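PDB 6I8W: Alpha/beta fold hydrolase from Pseudomonas aeruginosa, which is a membrane-bound phospholipase A of the alpha/beta hydrolase fold that degrades membrane phospholipids and acts as a bacterial virulence factor. Local coordinates for residues 62-67 with 90-95. Sequence-based numbering, arbitrary orientation.
Sequences NPTLLL and HVVALD
T64 and H90 stand side by side on one face of two neighbouring parallel strands, and their polar ends join: T64 OG1 lies in the plane of the imidazole at its edge, 2.8 Å from H90 ND1, in a hydrogen bond that either partner could donate. CG of H90 is anti to its backbone N (chi1 174°), which lays the ring alongside the threonine; at the far edge NE2 bonds E56, so both ring nitrogens are satisfied in a buried place. Further along this face the contact turns apolar. L66 reaches across with CD1, 3.8 Å from V92 CG1, and L94 CD2 approaches the same methyl. On the reverse face L67 CD1 slants back to V91 CG1, also at 3.8 Å, while small A93 lets its CB sit near L67 CB. Beta-branched valines suit such extended backbone, and the longer leucines bridge the strands. Backbone bonds set the register, among them V92 N to L65 O, 2.8 Å and nearly straight. Past the last of them, a water donates to both L67 O and L94 O. The pair belongs to the central sheet of the alpha/beta hydrolase fold, between strands 50-57 and 131-136, with F122 of helix 112-125 covering L66, V92 and L94.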
# COMPACT_ATOMS: atom_id res chain seq x y z
N ASN A 62 15.29 -5.88 16.65
CA ASN A 62 14.88 -6.95 15.76
C ASN A 62 14.99 -6.51 14.30
O ASN A 62 15.11 -5.33 14.03
CB ASN A 62 13.45 -7.39 16.11
CG ASN A 62 13.42 -8.23 17.39
OD1 ASN A 62 14.41 -8.87 17.73
ND2 ASN A 62 12.30 -8.23 18.10
N PRO A 63 15.01 -7.48 13.36
CA PRO A 63 15.16 -7.09 11.96
C PRO A 63 14.00 -6.21 11.50
O PRO A 63 12.87 -6.37 11.98
CB PRO A 63 15.16 -8.43 11.21
CG PRO A 63 15.57 -9.45 12.24
CD PRO A 63 14.99 -8.94 13.53
N THR A 64 14.30 -5.27 10.62
CA THR A 64 13.29 -4.34 10.12
C THR A 64 12.56 -4.91 8.92
O THR A 64 13.18 -5.45 8.00
CB THR A 64 13.92 -2.98 9.73
OG1 THR A 64 14.42 -2.34 10.90
CG2 THR A 64 12.87 -2.06 9.07
N LEU A 65 11.23 -4.83 8.98
CA LEU A 65 10.37 -5.07 7.83
C LEU A 65 9.80 -3.74 7.37
O LEU A 65 9.11 -3.08 8.14
CB LEU A 65 9.20 -6.02 8.15
CG LEU A 65 9.45 -7.33 8.89
CD1 LEU A 65 8.11 -8.04 9.14
CD2 LEU A 65 10.37 -8.21 8.08
N LEU A 66 10.06 -3.37 6.13
CA LEU A 66 9.52 -2.11 5.60
C LEU A 66 8.42 -2.43 4.60
O LEU A 66 8.65 -3.09 3.58
CB LEU A 66 10.63 -1.28 4.95
CG LEU A 66 10.20 0.00 4.24
CD1 LEU A 66 9.47 0.93 5.20
CD2 LEU A 66 11.43 0.71 3.65
N LEU A 67 7.22 -1.93 4.87
CA LEU A 67 6.03 -2.28 4.11
C LEU A 67 5.59 -1.10 3.25
O LEU A 67 5.44 0.02 3.75
CB LEU A 67 4.88 -2.70 5.06
CG LEU A 67 5.23 -3.70 6.17
CD1 LEU A 67 3.99 -3.99 7.04
CD2 LEU A 67 5.77 -4.99 5.58
N HIS A 90 10.87 -5.38 13.81
CA HIS A 90 10.73 -3.94 13.83
C HIS A 90 9.98 -3.57 12.56
O HIS A 90 10.55 -3.60 11.48
CB HIS A 90 12.10 -3.27 13.90
CG HIS A 90 12.06 -1.78 13.78
ND1 HIS A 90 12.85 -1.10 12.88
CD2 HIS A 90 11.36 -0.84 14.45
CE1 HIS A 90 12.64 0.20 13.01
NE2 HIS A 90 11.73 0.38 13.95
N VAL A 91 8.70 -3.26 12.68
CA VAL A 91 7.87 -3.07 11.50
C VAL A 91 7.72 -1.58 11.20
O VAL A 91 7.43 -0.77 12.09
CB VAL A 91 6.49 -3.71 11.67
CG1 VAL A 91 5.61 -3.43 10.44
CG2 VAL A 91 6.63 -5.24 11.96
N VAL A 92 7.95 -1.22 9.94
CA VAL A 92 7.78 0.16 9.49
C VAL A 92 6.89 0.18 8.24
O VAL A 92 7.11 -0.58 7.29
CB VAL A 92 9.14 0.83 9.19
CG1 VAL A 92 8.96 2.29 8.66
CG2 VAL A 92 10.03 0.81 10.42
N ALA A 93 5.86 1.02 8.26
CA ALA A 93 5.01 1.20 7.08
C ALA A 93 4.89 2.69 6.78
O ALA A 93 4.36 3.44 7.60
CB ALA A 93 3.64 0.57 7.32
N LEU A 94 5.41 3.14 5.63
CA LEU A 94 5.35 4.57 5.29
C LEU A 94 4.19 4.91 4.35
O LEU A 94 3.67 4.05 3.63
CB LEU A 94 6.67 5.06 4.65
CG LEU A 94 6.88 4.82 3.14
CD1 LEU A 94 8.14 5.56 2.62
CD2 LEU A 94 6.96 3.33 2.81
N ASP A 95 3.78 6.18 4.39
CA ASP A 95 2.98 6.77 3.33
C ASP A 95 3.93 7.27 2.26
O ASP A 95 4.74 8.17 2.52
CB ASP A 95 2.12 7.94 3.83
CG ASP A 95 0.96 7.50 4.70
OD1 ASP A 95 0.53 6.34 4.56
OD2 ASP A 95 0.48 8.33 5.50
O HOH W 1 3.06 1.41 3.39